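Local coordinates for nitrogenase molybdenum-iron protein beta chain (Clostridium pasteurianum, PDB 4WES) that pairs with the alpha chain to form the component of nitrogenase that reduces dinitrogen to ammonia, and shares an [8Fe-7S] cluster with it, at residues Gln24-Met29 / Thr54-His59; Ala31-His36 / Gly206-Pro211; Ser145-Phe150 / Thr343-Met348. All coordinates share one frame; numbering follows the deposited sequence. Where two conformers were deposited one is given.

Overall arrangement
All three contacts are buried, with centres about 10 to 14 Å from the centre of the chain, so none is a surface contact; they differ in chemistry and in the elements joined. Contacts 1 and 2 both use helix 24-33. In contact 1 it crosses helix 46-60 through apolar side chains alone, near the [8Fe-7S] cluster; in contact 2 its C-terminal end meets a loop through a leucine, whose methyl CD1 (Leu-33) also lies 4.1 Å from Leu-56 CD1 of contact 1. Contact 3 is polar, a hydroxyl pair joining the start of helix 146-161 to a loop after strand 337-343. Helix 146-161 also packs on helix 24-33, as in Ala-31 against Phe-150.

Contact 1: residues Gln24-Met29 / Thr54-His59; sequences QPVGAM and TVLSRH
Val-26 and Met-29, three residues apart on helix 24-33, address Val-55 and Leu-56 of helix 46-60, and the orientation of these four side chains defines the contact. The axes of the two short segments approach no closer than 11.0 Å and cross at -63°. Even the nearest CA atoms, those of Val-26 and Leu-56, are 8.0 Å apart, so the helices meet through side chains and not through their backbones.

One methyl, Val-26 CG2, takes part in two of the three residue contacts. It lies 3.7 Å from Val-55 CG1, and the two valine side chains run roughly perpendicular to each other. The same CG2 rests against the branch point of the leucine, 3.8 Å from Leu-56 CG, with the leucine running past the valine in the opposite sense. Leu-56 CD2 completes this side at 4.1 Å from Val-26 CG2.

The other leucine methyl serves the methionine. Met-29 leaves its backbone with CG anti to N (chi1 -176°) and stays extended through chi2, which carries the thioether out to the facing helix. There SD lies 3.9 Å from Leu-56 CD1, and Met-29 CG is 4.0 Å from that methyl, so the leucine meets the flank of the chain. The bend at chi3 (-69°) then turns CE farther from CD1 than SD is. No hydrogen bond crosses, and the contact is purely apolar.

Val-26 and Val-55 both also touch Tyr-82 of the alpha chain, and Pro-25, on the same helix, touches the [8Fe-7S] cluster, about 8 Å from the Val-26 side chain. Within the chain, Met-29 packs on His-52 earlier in helix 46-60 and on His-103 of strand 99-104, while Val-26 also meets His-146 of helix 146-161.

Contact 2: residues Ala31-His36 / Gly206-Pro211; sequences AALGIH and GVLDGP
The loop that presents Val-207 and Leu-208 to Leu-33 is braced by a bond from Gly-206 N to Asp-209 OD1, 2.7 Å long and bent to 141° at the hydrogen. OD1 receives it on its syn lone pair, and the other carboxylate oxygen, OD2, forms a salt bridge with Arg-185, so OD1 closes the loop on itself while OD2 ties it to helix 181-193.

No hydrogen bond crosses the contact, which is van der Waals packing, partly against a carbonyl oxygen. Val-207 points its branched end at the last turn of the helix: its CG1 lies 3.3 Å and its CG2 3.5 Å from Leu-33 O. With CG1 anti to the backbone N (chi1 -176°), that methyl is set toward the leucine side chain as well, 4.2 Å from Leu-33 CB. Farther out, Leu-33 CD1 and Leu-208 CD1 touch methyl to methyl at 4.1 Å, the two leucines crossing at about a right angle.

Leu-33 also rests on Pro-40 of strand 38-43, while Ala-31 packs against Met-153 of helix 146-161. The loop following strand 198-200 meets the end of helix 24-33 through Val-207 and Leu-208 and through a backbone hydrogen bond between Asp-203 and Gly-34, beside the parallel sheet that contains strands 38-43 and 99-104.

Contact 3: residues Ser145-Phe150 / Thr343-Met348; sequences SHVTGF and TGTPGM
Ser-145 and Thr-345 meet hydroxyl to hydroxyl where the N-terminus of helix 146-161, closed by a capping box, faces the loop that leaves strand 337-343 of a five-stranded parallel sheet. Their CA atoms, 5.6 Å apart, are the nearest pair across the two segments.

Followed outward, the serine side chain makes contact from its first atom. CB of Ser-145 already lies 3.3 Å from Thr-345 OG1. Beyond it, chi1 of 71° sets OG between the backbone N and the carbonyl carbon, a rotation that serves two partners at once. OG of Ser-145 lies 2.7 Å from Thr-345 OG1 in a short hydrogen bond in which either hydroxyl could be the donor. The threonine methyl flanks this pair, CG2 of Thr-345 being 3.5 Å from Ser-145 OG. The same OG accepts the backbone N-H of Val-147 at 3.0 Å, with an angle of 144°, a capping bond. Thus the oxygen that caps the helix also bonds to the loop.

The capping-box bond in the other direction is straighter: Ser-145 N donates to Thr-148 OG1 over 2.9 Å at 167°. It ties the N-cap residue to the first turn of the helix.

His-146, next along, is held by bonds to Thr-22 and Asp-320, and the side chain of Ser-145 is about 10 Å from the [8Fe-7S] cluster. On the loop side, Thr-343 forms an ST turn, its OG1 taking the N-H of Thr-345 at 3.1 Å.

Contact 1: residues Gln24-Met29 / Thr54-His59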
ATOM      1  N   GLN B  24      25.652  -5.500 -17.321  1.00  8.58           N
ATOM      2  CA  GLN B  24      25.024  -5.259 -18.628  1.00  8.33           C
ATOM      3  C   GLN B  24      24.061  -6.342 -19.134  1.00  8.74           C
ATOM      4  O   GLN B  24      22.996  -5.961 -19.649  1.00  8.89           O
ATOM      5  CB  GLN B  24      26.070  -5.062 -19.751  1.00  8.53           C
ATOM      6  CG  GLN B  24      26.879  -3.794 -19.637  1.00  9.34           C
ATOM      7  CD  GLN B  24      27.325  -3.268 -20.996  1.00  9.46           C
ATOM      8  OE1 GLN B  24      26.719  -3.567 -22.037  1.00 10.46           O
ATOM      9  NE2 GLN B  24      28.332  -2.420 -20.971  1.00 10.24           N
ATOM     10  N   PRO B  25      24.424  -7.634 -19.111  1.00  8.45           N
ATOM     11  CA  PRO B  25      23.652  -8.560 -19.949  1.00  8.68           C
ATOM     12  C   PRO B  25      22.161  -8.640 -19.675  1.00  8.90           C
ATOM     13  O   PRO B  25      21.394  -8.782 -20.631  1.00  9.05           O
ATOM     14  CB  PRO B  25      24.385  -9.881 -19.768  1.00  8.64           C
ATOM     15  CG  PRO B  25      25.836  -9.453 -19.507  1.00  9.02           C
ATOM     16  CD  PRO B  25      25.669  -8.273 -18.595  1.00  8.71           C
ATOM     17  N   VAL B  26      21.716  -8.590 -18.416  1.00  8.68           N
ATOM     18  CA  VAL B  26      20.267  -8.677 -18.205  1.00  8.59           C
ATOM     19  C   VAL B  26      19.540  -7.509 -18.889  1.00  8.08           C
ATOM     20  O   VAL B  26      18.379  -7.667 -19.287  1.00  8.99           O
ATOM     21  CB  VAL B  26      19.872  -8.791 -16.722  1.00  8.91           C
ATOM     22  CG1 VAL B  26      20.043  -7.485 -15.951  1.00  9.12           C
ATOM     23  CG2 VAL B  26      18.450  -9.319 -16.593  1.00  8.99           C
ATOM     24  N   GLY B  27      20.176  -6.350 -18.979  1.00  8.10           N
ATOM     25  CA  GLY B  27      19.548  -5.241 -19.690  1.00  8.64           C
ATOM     26  C   GLY B  27      19.360  -5.534 -21.162  1.00  8.66           C
ATOM     27  O   GLY B  27      18.355  -5.156 -21.747  1.00  9.54           O
ATOM     28  N   ALA B  28      20.351  -6.159 -21.768  1.00  8.58           N
ATOM     29  CA  ALA B  28      20.246  -6.595 -23.160  1.00  9.14           C
ATOM     30  C   ALA B  28      19.205  -7.696 -23.318  1.00  9.20           C
ATOM     31  O   ALA B  28      18.480  -7.727 -24.339  1.00 10.17           O
ATOM     32  CB  ALA B  28      21.609  -7.068 -23.666  1.00  9.46           C
ATOM     33  N   MET B  29      19.131  -8.628 -22.357  1.00  9.07           N
ATOM     34  CA  MET B  29      18.135  -9.681 -22.384  1.00  8.79           C
ATOM     35  C   MET B  29      16.723  -9.076 -22.331  1.00  9.00           C
ATOM     36  O   MET B  29      15.836  -9.497 -23.090  1.00  8.96           O
ATOM     37  CB  MET B  29      18.406 -10.636 -21.215  1.00  9.02           C
ATOM     38  CG  MET B  29      17.507 -11.840 -21.178  1.00  8.98           C
ATOM     39  SD  MET B  29      17.845 -12.981 -19.825  1.00  9.88           S
ATOM     40  CE  MET B  29      19.439 -13.642 -20.333  1.00 10.28           C
ATOM     41  N   THR B  54      16.804 -15.549 -14.249  1.00  7.40           N
ATOM     42  CA  THR B  54      16.228 -15.674 -12.918  1.00  7.19           C
ATOM     43  C   THR B  54      15.758 -14.368 -12.360  1.00  7.05           C
ATOM     44  O   THR B  54      14.664 -14.286 -11.764  1.00  7.79           O
ATOM     45  CB  THR B  54      17.237 -16.380 -11.977  1.00  7.56           C
ATOM     46  OG1 THR B  54      17.375 -17.746 -12.405  1.00  7.87           O
ATOM     47  CG2 THR B  54      16.807 -16.351 -10.537  1.00  7.68           C
ATOM     48  N   VAL B  55      16.575 -13.314 -12.469  1.00  7.26           N
ATOM     49  CA  VAL B  55      16.173 -12.044 -11.859  1.00  7.21           C
ATOM     50  C   VAL B  55      14.904 -11.519 -12.548  1.00  7.09           C
ATOM     51  O   VAL B  55      14.039 -10.938 -11.910  1.00  7.76           O
ATOM     52  CB  VAL B  55      17.317 -11.018 -11.812  1.00  7.72           C
ATOM     53  CG1 VAL B  55      17.687 -10.528 -13.189  1.00  7.99           C
ATOM     54  CG2 VAL B  55      16.963  -9.854 -10.903  1.00  8.25           C
ATOM     55  N   LEU B  56      14.809 -11.694 -13.870  1.00  7.55           N
ATOM     56  CA  LEU B  56      13.601 -11.279 -14.572  1.00  7.63           C
ATOM     57  C   LEU B  56      12.369 -12.039 -14.075  1.00  7.20           C
ATOM     58  O   LEU B  56      11.312 -11.413 -13.887  1.00  8.08           O
ATOM     59  CB  LEU B  56      13.797 -11.446 -16.068  1.00  7.88           C
ATOM     60  CG  LEU B  56      14.828 -10.498 -16.711  1.00  8.88           C
ATOM     61  CD1 LEU B  56      15.073 -10.882 -18.162  1.00 10.17           C
ATOM     62  CD2 LEU B  56      14.383  -9.037 -16.624  1.00 10.57           C
ATOM     63  N   SER B  57      12.478 -13.350 -13.870  1.00  7.44           N
ATOM     64  CA  SER B  57      11.338 -14.091 -13.339  1.00  7.78           C
ATOM     65  C   SER B  57      11.008 -13.682 -11.908  1.00  7.62           C
ATOM     66  O   SER B  57       9.819 -13.639 -11.540  1.00  8.36           O
ATOM     67  CB  SER B  57      11.578 -15.588 -13.395  1.00  8.46           C
ATOM     68  OG  SER B  57      11.563 -16.069 -14.726  1.00  9.35           O
ATOM     69  N   ARG B  58      12.024 -13.396 -11.089  1.00  7.32           N
ATOM     70  CA  ARG B  58      11.750 -12.961  -9.712  1.00  7.07           C
ATOM     71  C   ARG B  58      11.040 -11.612  -9.640  1.00  7.27           C
ATOM     72  O   ARG B  58      10.246 -11.367  -8.723  1.00  8.03           O
ATOM     73  CB  ARG B  58      13.066 -12.918  -8.904  1.00  7.38           C
ATOM     74  CG  ARG B  58      13.614 -14.272  -8.606  1.00  7.51           C
ATOM     75  CD  ARG B  58      15.024 -14.188  -7.985  1.00  7.35           C
ATOM     76  NE  ARG B  58      15.458 -15.499  -7.494  1.00  7.51           N
ATOM     77  CZ  ARG B  58      16.731 -15.823  -7.259  1.00  7.12           C
ATOM     78  NH1 ARG B  58      17.689 -14.899  -7.343  1.00  7.77           N
ATOM     79  NH2 ARG B  58      17.017 -17.067  -6.924  1.00  7.59           N
ATOM     80  N   HIS B  59      11.364 -10.712 -10.571  1.00  7.36           N
ATOM     81  CA  HIS B  59      10.766  -9.387 -10.638  1.00  7.46           C
ATOM     82  C   HIS B  59       9.343  -9.465 -11.190  1.00  7.53           C
ATOM     83  O   HIS B  59       8.416  -8.914 -10.609  1.00  9.46           O
ATOM     84  CB  HIS B  59      11.669  -8.471 -11.495  1.00  7.57           C
ATOM     85  CG  HIS B  59      11.124  -7.102 -11.717  1.00  8.59           C
ATOM     86  ND1 HIS B  59      11.527  -6.007 -10.994  1.00  8.32           N
ATOM     87  CD2 HIS B  59      10.289  -6.651 -12.675  1.00 12.00           C
ATOM     88  CE1 HIS B  59      10.915  -4.948 -11.474  1.00  8.82           C
ATOM     89  NE2 HIS B  59      10.164  -5.311 -12.490  1.00 11.82           N
TER

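Contact 2: residues Ala31-His36 / Gly206-Pro211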
ATOM      1  N   ALA B  31      15.807  -5.970 -23.180  1.00  9.34           N
ATOM      2  CA  ALA B  31      15.558  -5.324 -24.478  1.00 10.11           C
ATOM      3  C   ALA B  31      15.168  -6.323 -25.547  1.00  9.72           C
ATOM      4  O   ALA B  31      14.247  -6.057 -26.358  1.00 10.57           O
ATOM      5  CB  ALA B  31      16.790  -4.511 -24.893  1.00 10.41           C
ATOM      6  N   ALA B  32      15.881  -7.440 -25.629  1.00  9.17           N
ATOM      7  CA  ALA B  32      15.600  -8.443 -26.616  1.00 10.52           C
ATOM      8  C   ALA B  32      14.202  -9.063 -26.466  1.00  9.50           C
ATOM      9  O   ALA B  32      13.534  -9.372 -27.453  1.00 10.38           O
ATOM     10  CB  ALA B  32      16.652  -9.526 -26.591  1.00 10.95           C
ATOM     11  N   LEU B  33      13.775  -9.241 -25.220  1.00  9.41           N
ATOM     12  CA  LEU B  33      12.415  -9.720 -24.974  1.00  9.90           C
ATOM     13  C   LEU B  33      11.359  -8.701 -25.424  1.00  9.54           C
ATOM     14  O   LEU B  33      10.173  -9.019 -25.496  1.00 11.00           O
ATOM     15  CB  LEU B  33      12.232 -10.112 -23.513  1.00  9.27           C
ATOM     16  CG  LEU B  33      12.964 -11.391 -23.129  1.00  9.60           C
ATOM     17  CD1 LEU B  33      12.928 -11.601 -21.617  1.00 11.08           C
ATOM     18  CD2 LEU B  33      12.387 -12.629 -23.804  1.00 11.23           C
ATOM     19  N   GLY B  34      11.779  -7.477 -25.722  1.00  9.79           N
ATOM     20  CA  GLY B  34      10.906  -6.459 -26.308  1.00 10.10           C
ATOM     21  C   GLY B  34      10.824  -6.509 -27.820  1.00 10.38           C
ATOM     22  O   GLY B  34      10.296  -5.558 -28.425  1.00 10.79           O
ATOM     23  N   ILE B  35      11.337  -7.576 -28.424  1.00 10.47           N
ATOM     24  CA  ILE B  35      11.196  -7.880 -29.851  1.00 10.63           C
ATOM     25  C   ILE B  35      10.297  -9.088 -29.996  1.00 10.95           C
ATOM     26  O   ILE B  35      10.540 -10.107 -29.335  1.00 10.94           O
ATOM     27  CB  ILE B  35      12.559  -8.202 -30.498  1.00 11.15           C
ATOM     28  CG1 ILE B  35      13.574  -7.083 -30.276  1.00 11.79           C
ATOM     29  CG2 ILE B  35      12.364  -8.556 -31.969  1.00 11.52           C
ATOM     30  CD1 ILE B  35      14.964  -7.470 -30.707  1.00 13.47           C
ATOM     31  N   HIS B  36       9.257  -9.005 -30.837  1.00 10.87           N
ATOM     32  CA  HIS B  36       8.360 -10.130 -30.977  1.00 10.76           C
ATOM     33  C   HIS B  36       9.080 -11.343 -31.599  1.00 11.31           C
ATOM     34  O   HIS B  36       9.844 -11.199 -32.576  1.00 12.04           O
ATOM     35  CB  HIS B  36       7.178  -9.714 -31.858  1.00 11.67           C
ATOM     36  CG  HIS B  36       6.117 -10.743 -31.983  1.00 12.43           C
ATOM     37  ND1 HIS B  36       5.352 -11.159 -30.919  1.00 12.41           N
ATOM     38  CD2 HIS B  36       5.658 -11.427 -33.059  1.00 13.12           C
ATOM     39  CE1 HIS B  36       4.487 -12.074 -31.318  1.00 13.78           C
ATOM     40  NE2 HIS B  36       4.649 -12.247 -32.618  1.00 14.45           N
ATOM     41  N   GLY B 206       2.999  -7.120 -22.956  1.00 10.10           N
ATOM     42  CA  GLY B 206       2.540  -8.368 -23.516  1.00 10.80           C
ATOM     43  C   GLY B 206       3.608  -9.430 -23.612  1.00 11.08           C
ATOM     44  O   GLY B 206       3.392 -10.455 -24.283  1.00 13.30           O
ATOM     45  N   VAL B 207       4.771  -9.211 -22.967  1.00 10.38           N
ATOM     46  CA  VAL B 207       5.821 -10.209 -22.942  1.00 10.31           C
ATOM     47  C   VAL B 207       6.196 -10.549 -21.472  1.00  9.72           C
ATOM     48  O   VAL B 207       6.284 -11.729 -21.136  1.00 10.77           O
ATOM     49  CB  VAL B 207       7.087  -9.752 -23.708  1.00 10.12           C
ATOM     50  CG1 VAL B 207       8.130 -10.876 -23.726  1.00 11.07           C
ATOM     51  CG2 VAL B 207       6.735  -9.337 -25.123  1.00 11.68           C
ATOM     52  N   LEU B 208       6.432  -9.522 -20.671  1.00  9.31           N
ATOM     53  CA  LEU B 208       6.801  -9.727 -19.257  1.00  8.67           C
ATOM     54  C   LEU B 208       5.701  -9.324 -18.283  1.00  9.25           C
ATOM     55  O   LEU B 208       5.930  -9.252 -17.090  1.00 10.08           O
ATOM     56  CB  LEU B 208       8.119  -9.028 -18.970  1.00  9.20           C
ATOM     57  CG  LEU B 208       9.326  -9.789 -19.490  1.00  9.42           C
ATOM     58  CD1 LEU B 208      10.555  -8.926 -19.612  1.00 10.83           C
ATOM     59  CD2 LEU B 208       9.629 -11.004 -18.632  1.00 11.15           C
ATOM     60  N   ASP B 209       4.464  -9.181 -18.782  1.00  9.44           N
ATOM     61  CA  ASP B 209       3.305  -8.870 -17.965  1.00  9.28           C
ATOM     62  C   ASP B 209       2.075  -9.578 -18.535  1.00  9.25           C
ATOM     63  O   ASP B 209       0.952  -9.070 -18.460  1.00  9.97           O
ATOM     64  CB  ASP B 209       3.072  -7.341 -17.898  1.00  9.47           C
ATOM     65  CG  ASP B 209       2.762  -6.725 -19.239  1.00  9.95           C
ATOM     66  OD1 ASP B 209       2.805  -7.438 -20.270  1.00 11.02           O
ATOM     67  OD2 ASP B 209       2.466  -5.521 -19.239  1.00 12.09           O
ATOM     68  N   GLY B 210       2.276 -10.762 -19.091  1.00  9.79           N
ATOM     69  CA  GLY B 210       1.216 -11.409 -19.834  1.00 10.14           C
ATOM     70  C   GLY B 210       0.241 -12.234 -19.040  1.00  9.43           C
ATOM     71  O   GLY B 210       0.419 -12.529 -17.848  1.00  9.72           O
ATOM     72  N   PRO B 211      -0.825 -12.650 -19.716  1.00  9.27           N
ATOM     73  CA  PRO B 211      -1.878 -13.437 -19.106  1.00  9.57           C
ATOM     74  C   PRO B 211      -1.506 -14.912 -18.939  1.00  8.71           C
ATOM     75  O   PRO B 211      -0.597 -15.411 -19.585  1.00  9.76           O
ATOM     76  CB  PRO B 211      -3.031 -13.320 -20.104  1.00  9.82           C
ATOM     77  CG  PRO B 211      -2.318 -13.219 -21.441  1.00 10.64           C
ATOM     78  CD  PRO B 211      -1.091 -12.386 -21.143  1.00 10.98           C
TER

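Contact 3: residues Ser145-Phe150 / Thr343-Met348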
ATOM      1  N   SER B 145      26.507  -0.688 -16.478  1.00  9.31           N
ATOM      2  CA  SER B 145      25.553  -1.463 -15.717  1.00  8.90           C
ATOM      3  C   SER B 145      24.560  -2.101 -16.674  1.00  8.61           C
ATOM      4  O   SER B 145      24.662  -2.005 -17.889  1.00  9.20           O
ATOM      5  CB  SER B 145      24.796  -0.591 -14.728  1.00  9.65           C
ATOM      6  OG  SER B 145      23.893   0.264 -15.449  1.00  9.41           O
ATOM      7  N   HIS B 146      23.546  -2.741 -16.087  1.00  8.38           N
ATOM      8  CA  HIS B 146      22.430  -3.274 -16.855  1.00  8.51           C
ATOM      9  C   HIS B 146      21.777  -2.199 -17.720  1.00  8.44           C
ATOM     10  O   HIS B 146      21.235  -2.520 -18.801  1.00  9.44           O
ATOM     11  CB  HIS B 146      21.414  -3.915 -15.898  1.00  8.65           C
ATOM     12  CG  HIS B 146      20.840  -2.964 -14.915  1.00  8.57           C
ATOM     13  ND1 HIS B 146      21.548  -2.486 -13.833  1.00  9.35           N
ATOM     14  CD2 HIS B 146      19.625  -2.368 -14.882  1.00  9.19           C
ATOM     15  CE1 HIS B 146      20.783  -1.628 -13.191  1.00  9.70           C
ATOM     16  NE2 HIS B 146      19.609  -1.552 -13.794  1.00  9.63           N
ATOM     17  N   VAL B 147      21.802  -0.931 -17.316  1.00  9.14           N
ATOM     18  CA  VAL B 147      21.250   0.133 -18.147  0.57  8.08           C
ATOM     19  C   VAL B 147      22.042   0.227 -19.454  1.00  9.34           C
ATOM     20  O   VAL B 147      21.478   0.364 -20.555  1.00  9.42           O
ATOM     21  CB  VAL B 147      21.276   1.462 -17.390  0.57  6.99           C
ATOM     22  CG1 VAL B 147      20.888   2.624 -18.298  0.57  7.53           C
ATOM     23  CG2 VAL B 147      20.351   1.373 -16.143  0.57  6.31           C
ATOM     24  N   THR B 148      23.360   0.170 -19.347  1.00  9.36           N
ATOM     25  CA  THR B 148      24.235   0.211 -20.516  1.00  9.83           C
ATOM     26  C   THR B 148      23.979  -0.980 -21.410  1.00  9.64           C
ATOM     27  O   THR B 148      24.039  -0.875 -22.648  1.00 10.24           O
ATOM     28  CB  THR B 148      25.693   0.216 -20.048  1.00 10.25           C
ATOM     29  OG1 THR B 148      25.835   0.926 -18.817  1.00 10.10           O
ATOM     30  CG2 THR B 148      26.596   0.805 -21.103  1.00 12.09           C
ATOM     31  N   GLY B 149      23.703  -2.142 -20.833  1.00  9.26           N
ATOM     32  CA  GLY B 149      23.389  -3.327 -21.601  1.00  9.64           C
ATOM     33  C   GLY B 149      22.126  -3.167 -22.435  1.00  9.97           C
ATOM     34  O   GLY B 149      22.082  -3.553 -23.622  1.00  9.94           O
ATOM     35  N   PHE B 150      21.099  -2.591 -21.818  1.00  9.25           N
ATOM     36  CA  PHE B 150      19.881  -2.231 -22.535  1.00  9.27           C
ATOM     37  C   PHE B 150      20.233  -1.301 -23.704  1.00  9.23           C
ATOM     38  O   PHE B 150      19.809  -1.505 -24.847  1.00  9.90           O
ATOM     39  CB  PHE B 150      18.892  -1.609 -21.567  1.00  9.62           C
ATOM     40  CG  PHE B 150      17.586  -1.200 -22.211  1.00 10.00           C
ATOM     41  CD1 PHE B 150      16.480  -2.021 -22.151  1.00 10.69           C
ATOM     42  CD2 PHE B 150      17.465   0.021 -22.829  1.00 10.36           C
ATOM     43  CE1 PHE B 150      15.289  -1.652 -22.725  1.00 11.30           C
ATOM     44  CE2 PHE B 150      16.267   0.403 -23.423  1.00 11.53           C
ATOM     45  CZ  PHE B 150      15.168  -0.422 -23.332  1.00 11.27           C
ATOM     46  N   THR B 343      23.033   6.511  -7.621  1.00  8.95           N
ATOM     47  CA  THR B 343      22.953   5.462  -8.623  1.00  9.32           C
ATOM     48  C   THR B 343      24.246   4.663  -8.618  1.00  8.45           C
ATOM     49  O   THR B 343      25.319   5.241  -8.383  1.00 10.01           O
ATOM     50  CB  THR B 343      22.682   6.026 -10.034  1.00 10.20           C
ATOM     51  OG1 THR B 343      22.541   4.925 -10.954  1.00  9.75           O
ATOM     52  CG2 THR B 343      23.749   6.925 -10.543  1.00  9.72           C
ATOM     53  N   GLY B 344      24.150   3.382  -8.928  1.00  8.79           N
ATOM     54  CA  GLY B 344      25.335   2.582  -9.170  1.00  9.34           C
ATOM     55  C   GLY B 344      25.889   2.690 -10.570  1.00  9.16           C
ATOM     56  O   GLY B 344      26.994   2.232 -10.836  1.00 10.09           O
ATOM     57  N   THR B 345      25.120   3.268 -11.489  1.00  9.23           N
ATOM     58  CA  THR B 345      25.541   3.349 -12.888  1.00  8.97           C
ATOM     59  C   THR B 345      26.484   4.546 -13.047  1.00 10.54           C
ATOM     60  O   THR B 345      26.161   5.651 -12.647  1.00 10.85           O
ATOM     61  CB  THR B 345      24.324   3.504 -13.787  1.00  9.22           C
ATOM     62  OG1 THR B 345      23.527   2.304 -13.720  1.00  9.97           O
ATOM     63  CG2 THR B 345      24.718   3.697 -15.222  1.00 10.65           C
ATOM     64  N   PRO B 346      27.660   4.336 -13.689  1.00 10.23           N
ATOM     65  CA  PRO B 346      28.595   5.436 -13.854  1.00 10.56           C
ATOM     66  C   PRO B 346      28.097   6.471 -14.853  1.00 10.83           C
ATOM     67  O   PRO B 346      27.243   6.184 -15.699  1.00 12.06           O
ATOM     68  CB  PRO B 346      29.850   4.751 -14.359  1.00 13.12           C
ATOM     69  CG  PRO B 346      29.399   3.496 -14.962  1.00 17.51           C
ATOM     70  CD  PRO B 346      28.200   3.065 -14.166  1.00 11.19           C
ATOM     71  N   GLY B 347      28.648   7.671 -14.729  1.00 12.20           N
ATOM     72  CA  GLY B 347      28.381   8.756 -15.669  1.00 13.87           C
ATOM     73  C   GLY B 347      28.172  10.075 -14.956  1.00 13.46           C
ATOM     74  O   GLY B 347      27.569  10.124 -13.891  1.00 13.50           O
ATOM     75  N   MET B 348      28.657  11.158 -15.560  1.00 15.93           N
ATOM     76  CA  MET B 348      28.564  12.483 -14.948  0.52 18.43           C
ATOM     77  C   MET B 348      27.199  13.142 -15.084  1.00 15.89           C
ATOM     78  O   MET B 348      26.866  14.032 -14.320  1.00 17.58           O
ATOM     79  CB  MET B 348      29.609  13.425 -15.548  0.52 22.71           C
ATOM     80  CG  MET B 348      31.022  12.887 -15.427  0.52 27.79           C
ATOM     81  SD  MET B 348      31.550  12.778 -13.709  0.52 45.37           S
ATOM     82  CE  MET B 348      31.044  11.146 -13.182  0.52 34.38           C
TER